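Glyoxalase/bleomycin resistance protein/dioxygenase (Sphaerobacter thermophilus, PDB 4HC5) is a vicinal oxygen chelate superfamily member of unestablished specific function, possibly a dioxygenase. Local coordinates at residues G36-F41 with T53-P57; T18-S22 with D122-F128; W113-T118 with F129-E133; A12-S16 with A59-V63; N48-V52 with A64-W70. All coordinates share one frame. Residues are numbered along the deposited sequence.

Contact 1 of 5, residues G36-F41 with T53-P57; sequences GFEKVF and TVVPP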
# COMPACT_ATOMS: atom_id res chain seq x y z
N GLY A 36 -15.15 8.97 2.68
CA GLY A 36 -14.87 9.64 3.96
C GLY A 36 -13.41 9.85 4.32
O GLY A 36 -13.08 10.21 5.46
N PHE A 37 -12.53 9.66 3.35
CA PHE A 37 -11.11 9.96 3.61
C PHE A 37 -10.91 11.49 3.68
O PHE A 37 -11.77 12.27 3.27
CB PHE A 37 -10.22 9.43 2.50
CG PHE A 37 -10.04 7.92 2.42
CD1 PHE A 37 -11.07 7.03 2.55
CD2 PHE A 37 -8.80 7.38 2.16
CE1 PHE A 37 -10.87 5.64 2.40
CE2 PHE A 37 -8.62 6.03 1.97
CZ PHE A 37 -9.64 5.15 2.11
N GLU A 38 -9.73 11.88 4.17
CA GLU A 38 -9.29 13.26 4.21
C GLU A 38 -8.12 13.45 3.22
O GLU A 38 -7.20 12.61 3.16
CB GLU A 38 -8.80 13.65 5.61
CG GLU A 38 -9.86 13.57 6.69
CD GLU A 38 -9.24 13.57 8.11
OE1 GLU A 38 -7.96 13.64 8.24
OE2 GLU A 38 -10.01 13.50 9.11
N LYS A 39 -8.12 14.56 2.52
CA LYS A 39 -6.98 14.89 1.61
C LYS A 39 -5.83 15.30 2.52
O LYS A 39 -5.95 16.04 3.48
CB LYS A 39 -7.31 16.03 0.63
CG LYS A 39 -6.20 16.27 -0.44
CD LYS A 39 -6.56 17.26 -1.53
CE LYS A 39 -6.47 18.65 -1.10
NZ LYS A 39 -6.85 19.63 -2.20
N VAL A 40 -4.64 14.84 2.13
CA VAL A 40 -3.40 15.27 2.77
C VAL A 40 -2.53 16.04 1.78
O VAL A 40 -2.64 17.27 1.68
CB VAL A 40 -2.66 14.08 3.49
CG1 VAL A 40 -1.41 14.60 4.17
CG2 VAL A 40 -3.61 13.37 4.48
N PHE A 41 -1.78 15.32 0.95
CA PHE A 41 -0.99 15.98 -0.07
C PHE A 41 -1.83 16.42 -1.27
O PHE A 41 -2.73 15.71 -1.74
CB PHE A 41 0.14 15.06 -0.60
CG PHE A 41 1.35 14.99 0.26
CD1 PHE A 41 1.42 14.08 1.25
CD2 PHE A 41 2.39 15.88 0.09
CE1 PHE A 41 2.49 14.02 2.10
CE2 PHE A 41 3.49 15.79 0.88
CZ PHE A 41 3.58 14.83 1.87
N THR A 53 -2.58 12.74 -2.11
CA THR A 53 -2.88 11.62 -1.24
C THR A 53 -4.13 11.88 -0.36
O THR A 53 -4.51 13.01 -0.08
CB THR A 53 -1.74 11.21 -0.27
OG1 THR A 53 -1.62 12.20 0.74
CG2 THR A 53 -0.37 11.02 -0.95
N VAL A 54 -4.72 10.76 0.07
CA VAL A 54 -5.87 10.75 0.94
C VAL A 54 -5.62 9.71 2.08
O VAL A 54 -4.84 8.79 1.95
CB VAL A 54 -7.19 10.38 0.18
CG1 VAL A 54 -7.62 11.52 -0.73
CG2 VAL A 54 -7.04 9.06 -0.60
N VAL A 55 -6.29 9.95 3.21
CA VAL A 55 -6.08 9.07 4.37
C VAL A 55 -7.42 8.83 5.09
O VAL A 55 -8.20 9.73 5.22
CB VAL A 55 -5.04 9.68 5.37
CG1 VAL A 55 -5.58 10.91 6.12
CG2 VAL A 55 -4.52 8.65 6.36
N PRO A 56 -7.63 7.61 5.59
CA PRO A 56 -8.77 7.45 6.49
C PRO A 56 -8.61 8.31 7.72
O PRO A 56 -7.49 8.46 8.22
CB PRO A 56 -8.75 5.93 6.84
CG PRO A 56 -8.01 5.30 5.67
CD PRO A 56 -6.94 6.34 5.33
N PRO A 57 -9.68 8.90 8.20
CA PRO A 57 -9.54 9.86 9.34
C PRO A 57 -8.86 9.25 10.56
O PRO A 57 -9.24 8.18 11.01
CB PRO A 57 -10.98 10.25 9.68
CG PRO A 57 -11.63 10.01 8.38
CD PRO A 57 -11.04 8.80 7.74
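G36 follows a helix. Its O lies 3.3 Å from P57 CG. F37 places its ring beside the other segment. P56 CG sits over one face, 4.0 Å from the ring centroid, a CH-pi contact, and F37 CD2 packs on V54 CG2 at 3.7 Å. E38 and V55 form an antiparallel hydrogen-bonded pair. E38 N donates to V55 O and V55 N to E38 O, each at 2.8 Å. K39 faces V54 in a non-hydrogen-bonded pair. V40 N reaches T53 O at 2.9 Å, and V40 CG2 touches V55 CG1 at 3.6 Å. F41 N then bonds the side-chain T53 OG1 at 3.1 Å, while T53 N returns to F41 O at 3.0 Å. T53 OG1 is also hydrogen-bonded to Q62 OE1. This is the hairpin of strands 38-46 and 49-55. Strand 38-46 is one of the sheet's two outermost strands within this chain. V54 and K39 pack on helix 24-34, whereas V40 and V55 touch Q62 of strand 62-66.

Contact 2 of 5, residues T18-S22 with D122-F128; sequences TIIVS and DPDGNQF. With GOL (glycerol), chain E.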
# COMPACT_ATOMS: atom_id res chain seq x y z
N THR A 18 0.04 3.34 -3.49
CA THR A 18 -0.49 4.06 -4.62
C THR A 18 -1.54 3.24 -5.39
O THR A 18 -1.35 2.03 -5.60
CB THR A 18 0.66 4.48 -5.59
OG1 THR A 18 1.65 5.20 -4.87
CG2 THR A 18 0.20 5.36 -6.77
N ILE A 19 -2.58 3.97 -5.79
CA ILE A 19 -3.53 3.37 -6.77
C ILE A 19 -3.44 4.27 -8.03
O ILE A 19 -2.96 5.38 -7.98
CB ILE A 19 -4.93 3.25 -6.25
CG1 ILE A 19 -5.53 4.62 -5.89
CG2 ILE A 19 -4.98 2.30 -5.03
CD1 ILE A 19 -7.05 4.63 -5.62
N ILE A 20 -3.88 3.73 -9.13
CA ILE A 20 -3.91 4.43 -10.42
C ILE A 20 -5.35 4.78 -10.76
O ILE A 20 -6.20 3.91 -10.84
CB ILE A 20 -3.23 3.56 -11.50
CG1 ILE A 20 -1.86 2.99 -11.07
CG2 ILE A 20 -3.07 4.36 -12.81
CD1 ILE A 20 -0.77 4.00 -10.76
N VAL A 21 -5.52 6.06 -11.03
CA VAL A 21 -6.81 6.64 -11.37
C VAL A 21 -6.72 7.36 -12.72
O VAL A 21 -5.62 7.65 -13.18
CB VAL A 21 -7.37 7.57 -10.27
CG1 VAL A 21 -7.51 6.77 -8.93
CG2 VAL A 21 -6.57 8.84 -10.11
N SER A 22 -7.87 7.67 -13.32
CA SER A 22 -7.85 8.37 -14.62
C SER A 22 -7.90 9.89 -14.49
O SER A 22 -7.53 10.63 -15.42
CB SER A 22 -8.99 7.89 -15.47
OG SER A 22 -10.25 8.05 -14.87
N ASP A 122 -13.82 1.39 -6.86
CA ASP A 122 -13.91 2.83 -7.11
C ASP A 122 -14.47 3.04 -8.56
O ASP A 122 -14.67 2.09 -9.30
CB ASP A 122 -12.61 3.57 -6.82
CG ASP A 122 -11.54 3.42 -7.87
OD1 ASP A 122 -11.73 2.80 -8.89
OD2 ASP A 122 -10.45 4.01 -7.57
N PRO A 123 -14.62 4.31 -8.97
CA PRO A 123 -15.18 4.55 -10.32
C PRO A 123 -14.34 4.04 -11.47
O PRO A 123 -14.83 3.88 -12.57
CB PRO A 123 -15.32 6.06 -10.36
CG PRO A 123 -15.60 6.38 -8.91
CD PRO A 123 -14.62 5.53 -8.15
N ASP A 124 -13.05 3.93 -11.25
CA ASP A 124 -12.10 3.40 -12.26
C ASP A 124 -12.00 1.89 -12.26
O ASP A 124 -11.23 1.33 -13.01
CB ASP A 124 -10.72 3.99 -12.11
CG ASP A 124 -10.57 5.41 -12.66
OD1 ASP A 124 -10.90 5.64 -13.86
OD2 ASP A 124 -10.15 6.30 -11.86
N GLY A 125 -12.75 1.25 -11.37
CA GLY A 125 -12.69 -0.17 -11.29
C GLY A 125 -11.57 -0.75 -10.41
O GLY A 125 -11.34 -1.98 -10.41
N ASN A 126 -10.91 0.14 -9.68
CA ASN A 126 -9.94 -0.38 -8.66
C ASN A 126 -10.71 -1.07 -7.52
O ASN A 126 -11.58 -0.46 -6.92
CB ASN A 126 -9.15 0.77 -8.08
CG ASN A 126 -8.23 1.45 -9.12
OD1 ASN A 126 -7.49 0.76 -9.82
ND2 ASN A 126 -8.28 2.79 -9.20
N GLN A 127 -10.30 -2.30 -7.27
CA GLN A 127 -10.97 -3.15 -6.28
C GLN A 127 -10.21 -3.26 -4.95
O GLN A 127 -8.99 -3.41 -4.89
CB GLN A 127 -11.22 -4.56 -6.83
CG GLN A 127 -12.30 -5.31 -6.00
CD GLN A 127 -12.67 -6.66 -6.60
OE1 GLN A 127 -13.84 -6.95 -6.96
NE2 GLN A 127 -11.70 -7.49 -6.66
N PHE A 128 -11.03 -3.08 -3.91
CA PHE A 128 -10.50 -3.20 -2.51
C PHE A 128 -11.23 -4.33 -1.83
O PHE A 128 -12.45 -4.52 -1.99
CB PHE A 128 -10.75 -1.89 -1.75
CG PHE A 128 -10.10 -0.70 -2.35
CD1 PHE A 128 -8.82 -0.37 -2.08
CD2 PHE A 128 -10.75 0.08 -3.28
CE1 PHE A 128 -8.21 0.72 -2.65
CE2 PHE A 128 -10.14 1.15 -3.90
CZ PHE A 128 -8.85 1.51 -3.53
C1 GOL E . -13.37 9.22 -13.81
O1 GOL E . -12.36 9.68 -14.67
C2 GOL E . -14.25 8.22 -14.66
O2 GOL E . -14.33 8.20 -16.14
C3 GOL E . -13.86 6.81 -14.16
O3 GOL E . -13.44 6.00 -15.25
O HOH W 1 -4.76 0.98 -9.24
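Here the end of the first strand of one four-stranded sheet meets the turn before the last strand of the other, the D-P-D-G-N turn of this protein's C-terminal module. D122 to G125 form a type I beta turn, closed by G125 N to D122 O at 2.9 Å. D122 OD1 accepts N126 N, just past the turn, at 2.9 Å and, weakly, D124 N. D122 OD2 takes N126 ND2 at 3.0 Å and also the hydroxyl of Y31. N126 ND2 in turn donates to I20 O at 2.9 Å, so one amide group ties the turn to the other segment. A water extends this link, accepting from I20 N at 2.9 Å and donating to N126 OD1 at 2.8 Å. Each sheet comes from one of two paired beta-alpha-beta-beta-beta modules, the fold of the vicinal oxygen chelate superfamily, and strands 13-20 and 126-132 come from different modules. D124 holds the end of the first segment. Its OD2 accepts S22 N at 3.0 Å, and its OD1 accepts S22 OG at 2.7 Å. A glycerol, probably from the crystallisation liquor, donates from O1 to S22 OG at 2.7 Å and from O3 to D124 OD1 at 2.9 Å. Deeper in, I19 CD1 meets the edge of the F128 ring, 4.2 Å from CZ. Strand 79-87 and helix 24-34 also pack on I19 and F128.

Contact 3 of 5, residues W113-T118 with F129-E133; sequences WGQRAT and FLVEE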
# COMPACT_ATOMS: atom_id res chain seq x y z
N TRP A 113 -11.65 -17.55 7.96
CA TRP A 113 -10.81 -17.06 9.13
C TRP A 113 -11.51 -16.17 10.18
O TRP A 113 -10.87 -15.59 11.07
CB TRP A 113 -9.52 -16.41 8.73
CG TRP A 113 -9.73 -15.11 8.06
CD1 TRP A 113 -9.85 -13.86 8.64
CD2 TRP A 113 -9.87 -14.94 6.66
NE1 TRP A 113 -10.03 -12.89 7.67
CE2 TRP A 113 -10.06 -13.49 6.44
CE3 TRP A 113 -9.86 -15.79 5.57
CZ2 TRP A 113 -10.21 -12.94 5.18
CZ3 TRP A 113 -10.01 -15.23 4.31
CH2 TRP A 113 -10.22 -13.86 4.11
N GLY A 114 -12.83 -16.10 10.13
CA GLY A 114 -13.62 -15.59 11.28
C GLY A 114 -13.95 -14.12 11.31
O GLY A 114 -14.42 -13.62 12.31
N GLN A 115 -13.80 -13.45 10.14
CA GLN A 115 -14.13 -12.04 9.97
C GLN A 115 -15.03 -11.91 8.78
O GLN A 115 -14.85 -12.64 7.78
CB GLN A 115 -12.88 -11.21 9.73
CG GLN A 115 -12.01 -11.04 10.93
CD GLN A 115 -10.78 -10.20 10.56
OE1 GLN A 115 -9.96 -10.62 9.69
NE2 GLN A 115 -10.65 -8.97 11.16
N ARG A 116 -15.91 -10.93 8.84
CA ARG A 116 -16.81 -10.63 7.77
C ARG A 116 -16.13 -9.65 6.81
O ARG A 116 -15.40 -8.82 7.23
CB ARG A 116 -18.12 -10.12 8.30
CG ARG A 116 -18.88 -11.20 9.03
CD ARG A 116 -19.99 -10.58 9.85
NE ARG A 116 -21.08 -10.25 9.00
CZ ARG A 116 -21.71 -9.09 9.04
NH1 ARG A 116 -21.35 -8.17 9.90
NH2 ARG A 116 -22.69 -8.90 8.23
N ALA A 117 -16.39 -9.86 5.54
CA ALA A 117 -15.70 -9.11 4.47
C ALA A 117 -16.56 -9.06 3.23
O ALA A 117 -17.44 -9.92 2.99
CB ALA A 117 -14.34 -9.69 4.19
N THR A 118 -16.17 -8.13 2.36
CA THR A 118 -16.66 -8.07 0.99
C THR A 118 -15.69 -7.28 0.13
O THR A 118 -14.65 -6.86 0.62
CB THR A 118 -18.13 -7.56 0.91
OG1 THR A 118 -18.58 -7.74 -0.47
CG2 THR A 118 -18.32 -6.15 1.43
N PHE A 129 -10.53 -4.97 -0.88
CA PHE A 129 -11.10 -5.95 0.05
C PHE A 129 -11.40 -5.19 1.34
O PHE A 129 -10.52 -4.50 1.86
CB PHE A 129 -10.09 -7.05 0.26
CG PHE A 129 -10.58 -8.25 1.06
CD1 PHE A 129 -11.80 -8.85 0.75
CD2 PHE A 129 -9.77 -8.86 2.01
CE1 PHE A 129 -12.18 -9.99 1.43
CE2 PHE A 129 -10.16 -10.00 2.67
CZ PHE A 129 -11.39 -10.57 2.35
N LEU A 130 -12.66 -5.23 1.81
CA LEU A 130 -13.16 -4.53 2.93
C LEU A 130 -13.45 -5.57 4.01
O LEU A 130 -14.27 -6.45 3.82
CB LEU A 130 -14.42 -3.73 2.60
CG LEU A 130 -15.03 -2.93 3.72
CD1 LEU A 130 -14.07 -1.86 4.24
CD2 LEU A 130 -16.39 -2.29 3.29
N VAL A 131 -12.80 -5.41 5.17
CA VAL A 131 -12.86 -6.37 6.26
C VAL A 131 -13.26 -5.69 7.56
O VAL A 131 -12.80 -4.60 7.86
CB VAL A 131 -11.47 -7.09 6.44
CG1 VAL A 131 -11.64 -8.19 7.50
CG2 VAL A 131 -10.97 -7.64 5.14
N GLU A 132 -14.16 -6.35 8.31
CA GLU A 132 -14.58 -5.84 9.58
C GLU A 132 -13.53 -6.24 10.62
O GLU A 132 -13.19 -7.41 10.74
CB GLU A 132 -15.93 -6.43 9.97
CG GLU A 132 -16.52 -5.77 11.19
CD GLU A 132 -18.00 -6.17 11.39
OE1 GLU A 132 -18.34 -7.39 11.59
OE2 GLU A 132 -18.79 -5.24 11.28
N GLU A 133 -13.16 -5.27 11.41
CA GLU A 133 -12.12 -5.43 12.45
C GLU A 133 -12.49 -6.46 13.45
O GLU A 133 -13.57 -6.33 14.09
CB GLU A 133 -11.82 -4.08 13.10
CG GLU A 133 -10.58 -4.12 13.98
CD GLU A 133 -10.20 -2.73 14.53
OE1 GLU A 133 -9.04 -2.32 14.30
OE2 GLU A 133 -11.05 -2.08 15.24
OXT GLU A 133 -11.66 -7.41 13.68
O HOH W 2 -16.74 -9.76 11.39
O HOH W 3 -21.41 -4.97 10.96
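Backbone hydrogen bonds form the core of this contact. T118 N donates to L130 O at 2.9 Å and L130 N to T118 O at 2.8 Å, a hydrogen-bonded antiparallel pair. E132 N reaches R116 O at 3.0 Å. Between these bonds, A117 and V131 form a non-hydrogen-bonded pair, with A117 CA 3.1 Å from L130 O in a CA-H...O contact. Charged groups meet farther out. R116 NH1 and E132 OE1 make a salt bridge at 3.5 Å, and a water joins R116 N to E132 OE1, 2.9 Å from each. R116 also pairs with D91, and E132 OE2 accepts I90 N. Q115 NE2 donates to the chain terminus, E133 OXT, at 3.1 Å. Apolar packing lies beside the ladder. The F129 ring has A117 CB 3.5 Å from its CE1. The W113 and F129 rings approach at their edges, W113 CZ2 to F129 CE2 3.9 Å. A117 CB and V131 CG2 are 4.1 Å apart. On the second subunit, L45 touches W113 and I11 touches L130. The ladder belongs to the hairpin of strands 116-121 and 126-132, the last two of the C-terminal beta-alpha-beta-beta-beta module in this vicinal oxygen chelate fold.

Contact 4 of 5, residues A12-S16 with A59-V63; sequences AYVHS and AQTQV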
# COMPACT_ATOMS: atom_id res chain seq x y z
N ALA A 12 10.36 3.00 10.06
CA ALA A 12 9.36 3.37 11.07
C ALA A 12 7.94 2.94 10.67
O ALA A 12 7.17 2.45 11.49
CB ALA A 12 9.40 4.87 11.39
N TYR A 13 7.56 3.20 9.43
CA TYR A 13 6.20 2.87 8.96
C TYR A 13 6.12 3.01 7.45
O TYR A 13 6.97 3.65 6.83
CB TYR A 13 5.12 3.71 9.71
CG TYR A 13 5.16 5.19 9.55
CD1 TYR A 13 5.92 6.00 10.42
CD2 TYR A 13 4.39 5.86 8.57
CE1 TYR A 13 5.98 7.37 10.26
CE2 TYR A 13 4.45 7.24 8.43
CZ TYR A 13 5.22 7.99 9.27
OH TYR A 13 5.26 9.36 9.14
N VAL A 14 5.03 2.46 6.93
CA VAL A 14 4.63 2.66 5.52
C VAL A 14 3.96 4.03 5.40
O VAL A 14 2.93 4.30 6.01
CB VAL A 14 3.73 1.56 5.04
CG1 VAL A 14 3.29 1.89 3.58
CG2 VAL A 14 4.40 0.18 5.15
N HIS A 15 4.56 4.94 4.63
CA HIS A 15 3.98 6.26 4.42
C HIS A 15 2.67 6.19 3.61
O HIS A 15 1.66 6.81 3.96
CB HIS A 15 4.98 7.19 3.71
CG HIS A 15 4.40 8.51 3.45
ND1 HIS A 15 3.67 8.79 2.32
CD2 HIS A 15 4.35 9.63 4.22
CE1 HIS A 15 3.19 10.07 2.42
NE2 HIS A 15 3.60 10.57 3.58
N SER A 16 2.75 5.45 2.51
CA SER A 16 1.66 5.45 1.52
C SER A 16 1.87 4.29 0.56
O SER A 16 2.96 3.84 0.35
CB SER A 16 1.59 6.75 0.73
OG SER A 16 2.83 7.19 0.24
N ALA A 59 -5.90 7.89 10.71
CA ALA A 59 -4.99 6.79 10.38
C ALA A 59 -3.64 7.26 9.93
O ALA A 59 -3.48 8.43 9.51
CB ALA A 59 -5.62 5.87 9.32
N GLN A 60 -2.67 6.34 9.99
CA GLN A 60 -1.26 6.70 9.63
C GLN A 60 -0.97 6.66 8.09
O GLN A 60 -0.62 7.67 7.46
CB GLN A 60 -0.34 5.85 10.41
CG GLN A 60 1.11 6.06 10.17
CD GLN A 60 1.95 5.20 11.10
OE1 GLN A 60 1.85 3.97 11.14
NE2 GLN A 60 2.73 5.91 11.95
N THR A 61 -1.18 5.52 7.49
CA THR A 61 -0.79 5.25 6.11
C THR A 61 -1.83 5.89 5.13
O THR A 61 -3.03 5.61 5.22
CB THR A 61 -0.56 3.78 5.90
OG1 THR A 61 0.46 3.31 6.76
CG2 THR A 61 -0.18 3.47 4.44
N GLN A 62 -1.31 6.59 4.16
CA GLN A 62 -2.06 7.30 3.12
C GLN A 62 -2.16 6.45 1.86
O GLN A 62 -1.41 5.47 1.68
CB GLN A 62 -1.37 8.61 2.85
CG GLN A 62 -1.26 9.55 4.04
CD GLN A 62 -0.36 10.76 3.80
OE1 GLN A 62 -0.10 11.16 2.66
NE2 GLN A 62 0.15 11.31 4.90
N VAL A 63 -3.07 6.82 0.98
CA VAL A 63 -3.16 6.26 -0.38
C VAL A 63 -2.93 7.43 -1.37
O VAL A 63 -3.62 8.46 -1.31
CB VAL A 63 -4.56 5.64 -0.61
CG1 VAL A 63 -4.74 5.17 -2.08
CG2 VAL A 63 -4.82 4.51 0.42
O HOH W 4 1.71 8.45 6.27
O HOH W 5 3.06 12.70 5.29
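Two direct hydrogen bonds join the segments. T61 OG1 donates to V14 O at 2.8 Å, and Q62 N donates to H15 O at 3.0 Å with a nearly straight geometry. One water donates to both H15 O, at 2.8 Å, and Q60 O, at 2.7 Å. A second water lies 2.8 Å from H15 NE2 and accepts from Q62 NE2 at 3.2 Å. H15 ND1 and S16 OG are hydrogen-bonded at 2.8 Å, which links the imidazole to its neighbour in the strand. Q62 OE1 is held by T53 OG1. S16 and Q62 form a parallel bridge, with S16 CA 3.1 Å from Q62 O in a CA-H...O contact. Strands 13-20 and 62-66 are the first and fourth strands of the N-terminal module, and they run side by side in its 1-4-3-2 sheet. Y13, V14 and S16 also pair in an antiparallel ladder with a strand of the second subunit, so the sheet continues across the dimer interface. Q60 NE2 lies over one face of the Y13 ring, 3.5 Å from CG, while the Y13 hydroxyl bonds E133 of the second subunit. V14 CG1 meets T61 CG2 at 3.9 Å, and S16 CB lies 4.1 Å from Q62 CB.

Contact 5 of 5, residues N48-V52 with A64-W70; sequences NMRFV and ALGLPSW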
# COMPACT_ATOMS: atom_id res chain seq x y z
N ASN A 48 5.06 17.86 -14.13
CA ASN A 48 4.33 16.63 -14.56
C ASN A 48 3.77 15.62 -13.50
O ASN A 48 3.19 14.64 -13.83
CB ASN A 48 5.19 15.88 -15.58
CG ASN A 48 5.57 16.77 -16.77
OD1 ASN A 48 6.75 16.86 -17.13
ND2 ASN A 48 4.59 17.47 -17.34
N MSE A 49 4.04 16.09 -12.19
CA MSE A 49 3.44 15.24 -11.12
C MSE A 49 2.77 16.12 -10.04
O MSE A 49 3.46 16.80 -9.31
CB MSE A 49 4.44 14.28 -10.42
CG MSE A 49 3.75 13.43 -9.14
SE MSE A 49 5.12 12.31 -8.32
CE MSE A 49 5.75 11.55 -10.02
N ARG A 50 1.46 16.03 -9.96
CA ARG A 50 0.64 16.60 -8.91
C ARG A 50 0.47 15.43 -7.94
O ARG A 50 -0.21 14.48 -8.20
CB ARG A 50 -0.73 17.08 -9.45
CG ARG A 50 -1.60 17.68 -8.37
CD ARG A 50 -2.99 17.91 -8.92
NE ARG A 50 -3.95 18.31 -7.89
CZ ARG A 50 -5.26 18.35 -8.03
NH1 ARG A 50 -5.85 18.07 -9.19
NH2 ARG A 50 -5.97 18.71 -6.99
N PHE A 51 1.22 15.50 -6.86
CA PHE A 51 1.25 14.47 -5.86
C PHE A 51 0.06 14.69 -4.91
O PHE A 51 -0.02 15.68 -4.22
CB PHE A 51 2.57 14.38 -5.08
CG PHE A 51 2.63 13.24 -4.16
CD1 PHE A 51 2.70 11.93 -4.64
CD2 PHE A 51 2.65 13.44 -2.80
CE1 PHE A 51 2.78 10.85 -3.79
CE2 PHE A 51 2.71 12.38 -1.92
CZ PHE A 51 2.81 11.04 -2.41
N VAL A 52 -0.89 13.69 -4.96
CA VAL A 52 -2.16 13.79 -4.23
C VAL A 52 -2.29 12.54 -3.40
O VAL A 52 -2.15 11.40 -3.89
CB VAL A 52 -3.39 13.93 -5.19
CG1 VAL A 52 -4.71 13.88 -4.40
CG2 VAL A 52 -3.28 15.18 -6.09
N ALA A 64 -1.91 7.25 -2.23
CA ALA A 64 -1.60 8.20 -3.28
C ALA A 64 -2.54 7.86 -4.51
O ALA A 64 -2.75 6.69 -4.87
CB ALA A 64 -0.13 8.10 -3.67
N LEU A 65 -3.06 8.95 -5.05
CA LEU A 65 -3.95 8.86 -6.23
C LEU A 65 -3.12 9.23 -7.44
O LEU A 65 -3.01 10.38 -7.81
CB LEU A 65 -5.11 9.84 -6.03
CG LEU A 65 -6.00 9.57 -4.76
CD1 LEU A 65 -7.14 10.58 -4.69
CD2 LEU A 65 -6.49 8.10 -4.72
N GLY A 66 -2.47 8.20 -7.99
CA GLY A 66 -1.53 8.35 -9.10
C GLY A 66 -2.23 8.29 -10.47
O GLY A 66 -3.37 7.86 -10.58
N LEU A 67 -1.51 8.73 -11.49
CA LEU A 67 -1.97 8.66 -12.88
C LEU A 67 -1.12 7.71 -13.69
O LEU A 67 0.09 7.60 -13.38
CB LEU A 67 -1.94 10.03 -13.57
CG LEU A 67 -2.95 11.09 -13.06
CD1 LEU A 67 -2.56 12.47 -13.57
CD2 LEU A 67 -4.39 10.71 -13.41
N PRO A 68 -1.66 7.11 -14.77
CA PRO A 68 -0.82 6.33 -15.61
C PRO A 68 0.43 7.06 -16.07
O PRO A 68 1.53 6.48 -16.23
CB PRO A 68 -1.73 5.95 -16.75
CG PRO A 68 -3.08 5.92 -16.15
CD PRO A 68 -3.07 7.02 -15.14
N SER A 69 0.28 8.35 -16.31
CA SER A 69 1.42 9.15 -16.77
C SER A 69 2.59 9.29 -15.83
O SER A 69 3.66 9.76 -16.23
CB SER A 69 0.97 10.50 -17.17
OG SER A 69 0.36 11.23 -16.11
N TRP A 70 2.35 8.96 -14.57
CA TRP A 70 3.45 8.92 -13.60
C TRP A 70 4.49 7.86 -13.89
O TRP A 70 5.60 7.91 -13.34
CB TRP A 70 2.97 8.63 -12.17
CG TRP A 70 2.20 9.74 -11.47
CD1 TRP A 70 1.68 10.90 -11.97
CD2 TRP A 70 1.85 9.75 -10.07
NE1 TRP A 70 1.01 11.59 -11.01
CE2 TRP A 70 1.12 10.93 -9.82
CE3 TRP A 70 2.05 8.85 -9.06
CZ2 TRP A 70 0.66 11.27 -8.55
CZ3 TRP A 70 1.59 9.21 -7.76
CH2 TRP A 70 0.93 10.39 -7.53
O HOH W 6 1.51 13.60 -15.60
O HOH W 7 -0.18 14.26 -11.57
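The SE and CG of a selenomethionine sit over the face of a tryptophan. M49 SE is 4.4 Å from the centroid of the W70 six-membered ring and 6° off its normal, a Met-aromatic contact in which selenium takes the place of sulfur. M49 CG adds a CH-pi contact, 4.0 Å from the centroid of the five-membered ring. The same indole meets R50 O at its edge, with CZ2 3.3 Å away, and F51 CD1 lies 3.7 Å from W70 CH2. Two waters bridge the segments here. One accepts from R50 N at 2.9 Å and from W70 NE1 at 3.0 Å. The other donates to N48 O at 2.7 Å and lies 2.7 Å from S69 OG. W70 N bonds L67 O at 2.9 Å, at the 3-10 segment 68-70, which brings the indole back toward strand 49-55. At the far end the strands meet directly. L65 N donates to V52 O at 2.9 Å, and A64 CA is 3.3 Å from V52 O in a CA-H...O contact. V52 CG1 packs on L65 CD1 at 4.1 Å and F51 CE1 on A64 CB at 4.0 Å. Q24 of helix 24-34 bonds R50 O and L65 O. The contact is the open end of the hairpin of strands 49-55 and 62-66, neighbours in the N-terminal sheet of a vicinal oxygen chelate fold.

How the contacts relate
Contacts 1, 4 and 5 lie in the N-terminal sheet, which contact 2 also reaches through strand 13-20. Contacts 1 and 4 meet through T53 OG1 and Q62 OE1 at 2.7 Å, and V54 O and V63 N at 2.8 Å. Contacts 1 and 5 both use strand 49-55, and F41 packs on F51. Contact 5 reaches contact 2 through V21 N and G66 O at 2.8 Å. Contact 2 joins the two modules, since its strand 126-132 lies in the C-terminal sheet and runs on into contact 3. The centres of contacts 3 and 5 lie about 30 Å apart. Contacts 1 to 4 touch the second subunit. A second glycerol lies about 6 Å from the D122 side chain.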